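Long-range contacts in pyrrolysyl-tRNA synthetase (Desulfitobacterium hafniense, PDB 3DSQ), which probably charges its cognate tRNA with pyrrolysine at the expense of ATP, as expected of a homodimeric class II aminoacyl-tRNA synthetase: residues 153-159 with 171-177; 184-188 with 234-238. Residues are numbered along the deposited sequence.

Contact 1: residues 153-159 with 171-177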
# COMPACT_ATOMS: atom_id res chain seq x y z
N PHE B 153 -12.23 -8.66 -2.15
CA PHE B 153 -11.94 -7.47 -1.37
C PHE B 153 -10.54 -6.97 -1.65
O PHE B 153 -9.71 -7.71 -2.16
CB PHE B 153 -12.08 -7.72 0.14
CG PHE B 153 -10.92 -8.45 0.75
CD1 PHE B 153 -10.81 -9.83 0.64
CD2 PHE B 153 -9.95 -7.76 1.48
CE1 PHE B 153 -9.76 -10.52 1.25
CE2 PHE B 153 -8.89 -8.43 2.10
CZ PHE B 153 -8.80 -9.81 1.98
N GLU B 154 -10.31 -5.69 -1.36
CA GLU B 154 -9.01 -5.07 -1.53
C GLU B 154 -8.78 -4.07 -0.41
O GLU B 154 -9.71 -3.41 0.06
CB GLU B 154 -8.87 -4.36 -2.90
CG GLU B 154 -7.47 -3.72 -3.12
CD GLU B 154 -7.21 -3.21 -4.55
OE1 GLU B 154 -6.07 -2.73 -4.81
OE2 GLU B 154 -8.12 -3.28 -5.40
N ILE B 155 -7.55 -3.99 0.05
CA ILE B 155 -7.15 -3.06 1.10
C ILE B 155 -6.08 -2.24 0.40
O ILE B 155 -5.08 -2.79 -0.03
CB ILE B 155 -6.49 -3.78 2.28
CG1 ILE B 155 -7.50 -4.72 2.97
CG2 ILE B 155 -5.94 -2.75 3.26
CD1 ILE B 155 -6.93 -5.46 4.19
N GLY B 156 -6.29 -0.94 0.25
CA GLY B 156 -5.27 -0.17 -0.43
C GLY B 156 -5.44 1.33 -0.44
O GLY B 156 -6.52 1.87 -0.23
N THR B 157 -4.34 2.00 -0.73
CA THR B 157 -4.28 3.44 -0.75
C THR B 157 -5.20 4.07 -1.79
O THR B 157 -5.24 3.64 -2.93
CB THR B 157 -2.84 3.91 -1.00
OG1 THR B 157 -1.97 3.26 -0.06
CG2 THR B 157 -2.71 5.43 -0.83
N CYS B 158 -5.94 5.08 -1.34
CA CYS B 158 -6.84 5.86 -2.17
C CYS B 158 -6.45 7.30 -1.89
O CYS B 158 -5.81 7.59 -0.88
CB CYS B 158 -8.31 5.59 -1.82
SG CYS B 158 -8.89 3.98 -2.45
N TYR B 159 -6.83 8.20 -2.79
CA TYR B 159 -6.45 9.59 -2.67
C TYR B 159 -7.57 10.57 -3.01
O TYR B 159 -8.30 10.39 -3.98
CB TYR B 159 -5.28 9.89 -3.62
CG TYR B 159 -4.12 8.93 -3.56
CD1 TYR B 159 -4.21 7.64 -4.09
CD2 TYR B 159 -2.90 9.34 -3.02
CE1 TYR B 159 -3.12 6.78 -4.08
CE2 TYR B 159 -1.80 8.49 -3.01
CZ TYR B 159 -1.91 7.22 -3.54
OH TYR B 159 -0.79 6.41 -3.59
N GLU B 171 -3.81 10.91 1.37
CA GLU B 171 -3.54 9.49 1.14
C GLU B 171 -4.21 8.71 2.27
O GLU B 171 -3.91 8.93 3.42
CB GLU B 171 -2.03 9.19 1.21
CG GLU B 171 -1.18 9.93 0.22
CD GLU B 171 0.25 9.44 0.20
OE1 GLU B 171 0.46 8.21 0.06
OE2 GLU B 171 1.16 10.28 0.32
N PHE B 172 -5.12 7.81 1.93
CA PHE B 172 -5.80 7.04 2.95
C PHE B 172 -5.93 5.58 2.50
O PHE B 172 -5.84 5.26 1.31
CB PHE B 172 -7.15 7.68 3.31
CG PHE B 172 -8.08 7.91 2.13
CD1 PHE B 172 -9.05 6.97 1.81
CD2 PHE B 172 -8.00 9.07 1.37
CE1 PHE B 172 -9.93 7.17 0.73
CE2 PHE B 172 -8.87 9.30 0.28
CZ PHE B 172 -9.84 8.35 -0.03
N THR B 173 -6.11 4.69 3.47
CA THR B 173 -6.22 3.27 3.19
C THR B 173 -7.66 2.84 3.31
O THR B 173 -8.32 3.07 4.33
CB THR B 173 -5.36 2.45 4.18
OG1 THR B 173 -4.08 3.07 4.34
CG2 THR B 173 -5.17 1.02 3.67
N MET B 174 -8.15 2.21 2.25
CA MET B 174 -9.52 1.72 2.21
C MET B 174 -9.54 0.21 2.15
O MET B 174 -8.68 -0.41 1.51
CB MET B 174 -10.26 2.23 0.96
CG MET B 174 -10.64 3.69 0.99
SD MET B 174 -11.80 4.08 2.32
CE MET B 174 -10.71 4.84 3.42
N LEU B 175 -10.52 -0.36 2.84
CA LEU B 175 -10.77 -1.79 2.85
C LEU B 175 -12.14 -1.80 2.20
O LEU B 175 -13.04 -1.08 2.63
CB LEU B 175 -10.88 -2.35 4.27
CG LEU B 175 -11.75 -3.62 4.38
CD1 LEU B 175 -11.19 -4.73 3.50
CD2 LEU B 175 -11.84 -4.08 5.83
N ASN B 176 -12.31 -2.57 1.15
CA ASN B 176 -13.61 -2.62 0.51
C ASN B 176 -13.88 -4.08 0.23
O ASN B 176 -13.22 -4.67 -0.61
CB ASN B 176 -13.61 -1.84 -0.81
CG ASN B 176 -15.01 -1.62 -1.35
OD1 ASN B 176 -15.86 -2.51 -1.29
ND2 ASN B 176 -15.25 -0.44 -1.91
N LEU B 177 -14.83 -4.67 0.96
CA LEU B 177 -15.15 -6.06 0.72
C LEU B 177 -16.50 -6.17 0.05
O LEU B 177 -17.40 -5.36 0.29
CB LEU B 177 -15.11 -6.88 2.02
CG LEU B 177 -15.81 -6.50 3.32
CD1 LEU B 177 -17.19 -5.95 3.07
CD2 LEU B 177 -15.87 -7.76 4.19
O HOH W 1 -2.20 2.31 2.33
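Strands 153-159 and 171-177 run antiparallel, the axes of these short segments 4.4 Å apart at the closest and their N-to-C directions 142° apart, reflecting their twist. Three hydrogen-bonded pairs, Glu154-Asn176, Gly156-Met174 and Cys158-Phe172, hold the ladder with six backbone bonds, among them Gly156 N to Met174 O at 2.8 Å and Cys158 N to Phe172 O at 2.7 Å. Non-hydrogen-bonded pairs alternate with these, from Phe153-Leu177 to Tyr159-Glu171; a CA-H...O contact, Ile155 CA to Met174 O at 3.1 Å, adds to the ladder. An 11-residue connection without helix or strand makes this a long-looped beta hairpin in the mostly antiparallel sheet of the class II synthetase catalytic domain; the strand-loop-strand layout, with Arg160 directly after the first strand, is consistent with motif 2 of that class. On the face carrying Phe153, Ile155 and Leu175, the methyl Leu175 CD1 lies 3.7 Å from Ile155 CG1 and 3.8 Å from Phe153 CD2, and helices 72-85, 187-201 and 257-265 pack against this side. Further along it, one water bridges Thr157 OG1 (2.6 Å) and Thr173 OG1 (2.9 Å), and Thr173 OG1 is also hydrogen-bonded to Glu258. Tyr159 and Glu171 both hydrogen-bond Thr96 of the second subunit. On the opposite face Cys158 CB sits over the Phe172 ring, 3.4 Å from CE1, while Cys158 SG meets Met174 CG at 3.9 Å.

Contact 2: residues 184-188 with 234-238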
# COMPACT_ATOMS: atom_id res chain seq x y z
N LEU B 184 -31.04 -11.49 -3.08
CA LEU B 184 -31.70 -10.24 -2.69
C LEU B 184 -32.15 -10.19 -1.23
O LEU B 184 -31.79 -9.28 -0.48
CB LEU B 184 -32.93 -9.97 -3.57
CG LEU B 184 -32.71 -9.55 -5.03
CD1 LEU B 184 -34.07 -9.43 -5.71
CD2 LEU B 184 -31.96 -8.24 -5.09
N GLU B 185 -32.92 -11.20 -0.83
CA GLU B 185 -33.45 -11.28 0.53
C GLU B 185 -32.40 -11.37 1.63
O GLU B 185 -32.72 -11.20 2.80
CB GLU B 185 -34.39 -12.48 0.64
CG GLU B 185 -33.69 -13.81 0.57
CD GLU B 185 -34.30 -14.73 -0.47
OE1 GLU B 185 -35.53 -14.99 -0.39
OE2 GLU B 185 -33.56 -15.19 -1.36
N GLU B 186 -31.15 -11.64 1.26
CA GLU B 186 -30.09 -11.75 2.26
C GLU B 186 -29.09 -10.59 2.24
O GLU B 186 -28.16 -10.56 3.05
CB GLU B 186 -29.34 -13.07 2.09
CG GLU B 186 -30.24 -14.30 2.19
CD GLU B 186 -29.48 -15.60 2.06
OE1 GLU B 186 -30.15 -16.65 1.90
OE2 GLU B 186 -28.23 -15.60 2.14
N ARG B 187 -29.28 -9.64 1.33
CA ARG B 187 -28.37 -8.50 1.22
C ARG B 187 -28.11 -7.78 2.54
O ARG B 187 -26.95 -7.64 2.96
CB ARG B 187 -28.89 -7.51 0.18
CG ARG B 187 -28.84 -8.06 -1.24
CD ARG B 187 -29.39 -7.06 -2.24
NE ARG B 187 -30.79 -6.76 -1.97
CZ ARG B 187 -31.50 -5.86 -2.65
NH1 ARG B 187 -30.95 -5.17 -3.64
NH2 ARG B 187 -32.77 -5.65 -2.33
N HIS B 188 -29.17 -7.32 3.20
CA HIS B 188 -29.04 -6.62 4.47
C HIS B 188 -28.29 -7.42 5.53
O HIS B 188 -27.56 -6.86 6.34
CB HIS B 188 -30.43 -6.21 4.98
CG HIS B 188 -31.09 -5.16 4.14
ND1 HIS B 188 -30.74 -3.83 4.20
CD2 HIS B 188 -32.07 -5.25 3.21
CE1 HIS B 188 -31.47 -3.14 3.34
NE2 HIS B 188 -32.29 -3.98 2.73
N ALA B 234 -22.96 -0.40 0.35
CA ALA B 234 -23.93 -0.14 -0.71
C ALA B 234 -24.57 -1.46 -1.12
O ALA B 234 -24.18 -2.52 -0.64
CB ALA B 234 -23.25 0.54 -1.91
N MET B 235 -25.54 -1.39 -2.03
CA MET B 235 -26.28 -2.58 -2.43
C MET B 235 -26.69 -2.59 -3.91
O MET B 235 -27.04 -1.55 -4.47
CB MET B 235 -27.52 -2.64 -1.55
CG MET B 235 -28.33 -3.91 -1.57
SD MET B 235 -29.73 -3.70 -0.43
CE MET B 235 -28.91 -3.95 1.16
N GLY B 236 -26.66 -3.77 -4.52
CA GLY B 236 -27.07 -3.90 -5.91
C GLY B 236 -28.29 -4.82 -6.01
O GLY B 236 -28.52 -5.63 -5.11
N PRO B 237 -29.08 -4.73 -7.09
CA PRO B 237 -28.94 -3.85 -8.25
C PRO B 237 -28.88 -2.37 -7.87
O PRO B 237 -29.69 -1.88 -7.09
CB PRO B 237 -30.17 -4.17 -9.09
CG PRO B 237 -30.42 -5.62 -8.75
CD PRO B 237 -30.25 -5.62 -7.26
N HIS B 238 -27.90 -1.69 -8.45
CA HIS B 238 -27.67 -0.27 -8.20
C HIS B 238 -27.80 0.49 -9.53
O HIS B 238 -27.77 -0.11 -10.59
CB HIS B 238 -26.25 -0.10 -7.63
CG HIS B 238 -25.91 1.30 -7.23
ND1 HIS B 238 -25.76 2.32 -8.15
CD2 HIS B 238 -25.68 1.85 -6.01
CE1 HIS B 238 -25.45 3.44 -7.51
NE2 HIS B 238 -25.40 3.18 -6.22
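Met235 and Arg187 do most of the work where the start of helix 187-201 packs beside the last part of strand 228-236, a helix-on-sheet contact in the class II synthetase core domain. Both side chains leave the backbone toward the opposing segment. Their aliphatic parts meet with Arg187 CD 3.4 Å from Met235 CG, and Met235 SD lies over one face of the guanidinium. That leaves the guanidinium edge for polar work: Arg187 NH1 donates to Gly236 O at 2.9 Å, while Arg187 NE turns back to Leu184 O at 3.1 Å. One side chain thus ties Leu184 O to the carbonyl of Gly236. The same Leu184 O also accepts from Arg187 N at 3.1 Å. Pro237, which follows a cis peptide bond, places its CD 3.8 Å from Leu184 CD2 and so extends the contact at its more exposed margin. Arg187 also touches Val251 of the adjacent strand 250-256. At the other margin, Met235 reaches His188, and both side chains touch Asp219 of strand 219-225. Here the thioether's terminal methyl makes a CH-pi contact, with Met235 CE 3.5 Å from the centroid of the His188 ring and only 15° off its normal.

The two contacts come in series along the chain: contact 1 is complete before contact 2 opens, and helix 187-201 is the next element after strand 171-180. Their centres lie 22 Å apart and their nearest atoms about 7 Å, so they do not touch, yet both reach the same large mixed sheet of the class II core. Strand 250-256 stands between strands 171-180 and 228-236 and bridges the two regions. Helix 187-201 links them too, since its start makes contact 2 while Met194 and Val198 pack on contact 1. Contact 1 lies deeper and reaches the second subunit, whereas contact 2, where the helix start meets an inner strand, lies farther from the chain's centre, untouched by that subunit.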